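Local coordinates for protein N-acylethanolamine-hydrolyzing acid amidase subunit beta (Caenorhabditis elegans, PDB 6DY3) that probably hydrolyses bioactive fatty acid amides such as N-palmitoylethanolamine to ethanolamine and free fatty acid, as the beta subunit of an autocatalytically cleaved heterodimer of the Ntn-hydrolase clan, at residues F113-H117 and I137-S143. Residues are numbered along the deposited sequence.
Sequences FSRTH and ISRNRWS
A buried arginine side chain donating to main-chain carbonyls of a loop makes this contact, where the loop following helix 106-113 meets the end of strand 134-139 and the turn beyond it. In this Ntn-hydrolase chain, strand 134-139 pairs antiparallel with 122-127, the strand to which the loop leads. Phe-113 and Ser-114 keep helix-like angles (-73/-15, -100/0); from Arg-115 (-62/141) through His-117 the chain is extended. Arg-139, folded back by m rotamers at chi1, chi2 and chi3, donates from NH1 to Phe-113 O (2.9 Å) and Arg-115 O (2.9 Å), while its NH2 reaches the same Arg-115 O at 3.2 Å. These acceptors lie near the guanidinium plane. Two residues earlier on the strand, Ile-137 points toward the loop, its CD1 3.5 Å from Phe-113 CB; the Phe-113 side chain packs on Phe-95, Ile-96 and Val-99 of helix 92-102. Ser-114 OG instead bonds back to Val-110 O. A cis peptide precedes Trp-142, and the CA atoms of Ser-143 and His-117 lie 4.6 Å apart. CA-H...O contacts join Thr-116 CA to Ser-143 O (3.4 Å) and Ser-143 CA to His-117 O (3.2 Å). Because Arg-139 binds main-chain oxygens, its hydrogen bonds here depend on the loop's path rather than side-chain identity.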
ATOM      1  N   PHE B 113      -0.562  12.141   7.913  1.00 43.43           N
ATOM      2  CA  PHE B 113      -0.702  12.021   6.468  1.00 41.14           C
ATOM      3  C   PHE B 113      -1.133  13.327   5.809  1.00 41.19           C
ATOM      4  O   PHE B 113      -1.039  13.437   4.582  1.00 42.30           O
ATOM      5  CB  PHE B 113      -1.720  10.922   6.121  1.00 39.12           C
ATOM      6  CG  PHE B 113      -1.272   9.521   6.479  1.00 37.38           C
ATOM      7  CD1 PHE B 113       0.015   9.089   6.207  1.00 35.76           C
ATOM      8  CD2 PHE B 113      -2.148   8.637   7.089  1.00 39.07           C
ATOM      9  CE1 PHE B 113       0.419   7.810   6.532  1.00 33.97           C
ATOM     10  CE2 PHE B 113      -1.744   7.354   7.418  1.00 37.58           C
ATOM     11  CZ  PHE B 113      -0.459   6.944   7.136  1.00 35.42           C
ATOM     12  N   SER B 114      -1.613  14.303   6.580  1.00 43.47           N
ATOM     13  CA  SER B 114      -2.113  15.563   6.040  1.00 43.78           C
ATOM     14  C   SER B 114      -1.116  16.711   6.136  1.00 48.36           C
ATOM     15  O   SER B 114      -1.445  17.827   5.723  1.00 43.22           O
ATOM     16  CB  SER B 114      -3.401  15.964   6.763  1.00 43.88           C
ATOM     17  OG  SER B 114      -4.356  14.926   6.694  1.00 47.73           O
ATOM     18  N   ARG B 115       0.078  16.483   6.675  1.00 63.46           N
ATOM     19  CA  ARG B 115       1.025  17.575   6.852  1.00 71.66           C
ATOM     20  C   ARG B 115       1.416  18.173   5.507  1.00 70.96           C
ATOM     21  O   ARG B 115       1.594  17.459   4.517  1.00 73.14           O
ATOM     22  CB  ARG B 115       2.270  17.087   7.591  1.00 74.93           C
ATOM     23  CG  ARG B 115       2.075  16.901   9.083  1.00 78.13           C
ATOM     24  CD  ARG B 115       3.420  16.777   9.794  1.00 83.05           C
ATOM     25  NE  ARG B 115       4.146  15.567   9.392  1.00 82.84           N
ATOM     26  CZ  ARG B 115       4.259  14.462  10.132  1.00 83.43           C
ATOM     27  NH1 ARG B 115       3.709  14.384  11.344  1.00 84.81           N
ATOM     28  NH2 ARG B 115       4.940  13.423   9.661  1.00 81.44           N
ATOM     29  N   THR B 116       1.551  19.497   5.478  1.00 66.39           N
ATOM     30  CA  THR B 116       1.955  20.207   4.267  1.00 60.88           C
ATOM     31  C   THR B 116       3.456  20.034   4.093  1.00 57.85           C
ATOM     32  O   THR B 116       4.253  20.728   4.728  1.00 63.17           O
ATOM     33  CB  THR B 116       1.586  21.684   4.345  1.00 63.06           C
ATOM     34  OG1 THR B 116       0.169  21.823   4.482  1.00 64.75           O
ATOM     35  CG2 THR B 116       2.038  22.408   3.082  1.00 64.13           C
ATOM     36  N   HIS B 117       3.842  19.094   3.239  1.00 49.72           N
ATOM     37  CA  HIS B 117       5.238  18.898   2.886  1.00 47.51           C
ATOM     38  C   HIS B 117       5.278  18.106   1.591  1.00 42.60           C
ATOM     39  O   HIS B 117       4.272  17.536   1.165  1.00 40.22           O
ATOM     40  CB  HIS B 117       6.011  18.187   4.005  1.00 47.82           C
ATOM     41  CG  HIS B 117       5.332  16.960   4.530  1.00 46.35           C
ATOM     42  ND1 HIS B 117       4.782  16.000   3.709  1.00 44.99           N
ATOM     43  CD2 HIS B 117       5.107  16.544   5.797  1.00 48.60           C
ATOM     44  CE1 HIS B 117       4.253  15.042   4.447  1.00 44.77           C
ATOM     45  NE2 HIS B 117       4.435  15.348   5.719  1.00 47.71           N
ATOM     46  N   ILE B 137      -7.451  10.806   1.847  1.00 33.53           N
ATOM     47  CA  ILE B 137      -6.514  11.923   1.858  1.00 35.47           C
ATOM     48  C   ILE B 137      -5.907  12.040   0.468  1.00 36.52           C
ATOM     49  O   ILE B 137      -5.262  11.104  -0.022  1.00 36.61           O
ATOM     50  CB  ILE B 137      -5.426  11.737   2.924  1.00 34.64           C
ATOM     51  CG1 ILE B 137      -6.063  11.637   4.313  1.00 38.88           C
ATOM     52  CG2 ILE B 137      -4.404  12.878   2.853  1.00 36.09           C
ATOM     53  CD1 ILE B 137      -5.095  11.270   5.419  1.00 39.11           C
ATOM     54  N   SER B 138      -6.106  13.187  -0.166  1.00 37.39           N
ATOM     55  CA  SER B 138      -5.593  13.435  -1.507  1.00 39.64           C
ATOM     56  C   SER B 138      -4.296  14.223  -1.387  1.00 39.56           C
ATOM     57  O   SER B 138      -4.314  15.411  -1.052  1.00 40.48           O
ATOM     58  CB  SER B 138      -6.614  14.198  -2.346  1.00 41.61           C
ATOM     59  OG  SER B 138      -7.834  13.485  -2.398  1.00 47.88           O
ATOM     60  N   ARG B 139      -3.176  13.559  -1.653  1.00 35.55           N
ATOM     61  CA  ARG B 139      -1.888  14.237  -1.732  1.00 35.05           C
ATOM     62  C   ARG B 139      -1.779  14.853  -3.118  1.00 38.50           C
ATOM     63  O   ARG B 139      -1.715  14.136  -4.124  1.00 35.63           O
ATOM     64  CB  ARG B 139      -0.743  13.263  -1.464  1.00 34.03           C
ATOM     65  CG  ARG B 139      -0.783  12.626  -0.081  1.00 31.76           C
ATOM     66  CD  ARG B 139      -0.765  13.671   1.030  1.00 32.87           C
ATOM     67  NE  ARG B 139       0.258  14.693   0.822  1.00 34.35           N
ATOM     68  CZ  ARG B 139       0.657  15.553   1.751  1.00 37.09           C
ATOM     69  NH1 ARG B 139       0.130  15.522   2.963  1.00 39.52           N
ATOM     70  NH2 ARG B 139       1.590  16.443   1.464  1.00 38.67           N
ATOM     71  N   ASN B 140      -1.756  16.179  -3.175  1.00 47.83           N
ATOM     72  CA  ASN B 140      -1.773  16.900  -4.438  1.00 52.70           C
ATOM     73  C   ASN B 140      -0.359  17.273  -4.851  1.00 53.49           C
ATOM     74  O   ASN B 140       0.598  17.140  -4.088  1.00 53.09           O
ATOM     75  CB  ASN B 140      -2.645  18.156  -4.329  1.00 55.75           C
ATOM     76  CG  ASN B 140      -4.074  17.845  -3.940  1.00 56.36           C
ATOM     77  OD1 ASN B 140      -4.682  16.915  -4.466  1.00 55.87           O
ATOM     78  ND2 ASN B 140      -4.616  18.617  -3.004  1.00 58.33           N
ATOM     79  N   ARG B 141      -0.243  17.744  -6.086  1.00 59.10           N
ATOM     80  CA  ARG B 141       1.014  18.261  -6.596  1.00 64.17           C
ATOM     81  C   ARG B 141       1.310  19.609  -5.916  1.00 64.76           C
ATOM     82  O   ARG B 141       0.567  20.573  -6.143  1.00 66.89           O
ATOM     83  CB  ARG B 141       0.953  18.436  -8.107  1.00 67.87           C
ATOM     84  CG  ARG B 141       0.893  17.128  -8.867  1.00 67.48           C
ATOM     85  CD  ARG B 141       0.706  17.371 -10.349  1.00 68.81           C
ATOM     86  NE  ARG B 141       0.885  16.155 -11.138  1.00 70.86           N
ATOM     87  CZ  ARG B 141       0.655  16.072 -12.448  1.00 72.34           C
ATOM     88  NH1 ARG B 141       0.229  17.137 -13.118  1.00 71.02           N
ATOM     89  NH2 ARG B 141       0.853  14.922 -13.089  1.00 73.47           N
ATOM     90  N   TRP B 142       2.360  19.715  -5.091  1.00 60.75           N
ATOM     91  CA  TRP B 142       3.277  18.622  -4.722  1.00 56.24           C
ATOM     92  C   TRP B 142       3.482  18.576  -3.219  1.00 52.20           C
ATOM     93  O   TRP B 142       4.306  17.807  -2.729  1.00 51.23           O
ATOM     94  CB  TRP B 142       4.624  18.800  -5.425  1.00 57.84           C
ATOM     95  CG  TRP B 142       4.532  18.754  -6.922  1.00 57.99           C
ATOM     96  CD1 TRP B 142       4.400  19.814  -7.768  1.00 58.42           C
ATOM     97  CD2 TRP B 142       4.573  17.584  -7.750  1.00 54.75           C
ATOM     98  NE1 TRP B 142       4.350  19.379  -9.069  1.00 58.83           N
ATOM     99  CE2 TRP B 142       4.452  18.014  -9.086  1.00 54.95           C
ATOM    100  CE3 TRP B 142       4.698  16.218  -7.491  1.00 51.54           C
ATOM    101  CZ2 TRP B 142       4.457  17.127 -10.160  1.00 52.10           C
ATOM    102  CZ3 TRP B 142       4.699  15.338  -8.557  1.00 50.52           C
ATOM    103  CH2 TRP B 142       4.579  15.796  -9.876  1.00 49.53           C
ATOM    104  N   SER B 143       2.715  19.380  -2.486  1.00 49.35           N
ATOM    105  CA  SER B 143       2.887  19.448  -1.041  1.00 51.17           C
ATOM    106  C   SER B 143       1.596  19.683  -0.270  1.00 51.05           C
ATOM    107  O   SER B 143       1.638  19.690   0.961  1.00 48.44           O
ATOM    108  CB  SER B 143       3.894  20.557  -0.720  1.00 53.28           C
ATOM    109  OG  SER B 143       3.447  21.786  -1.261  1.00 54.06           O
TER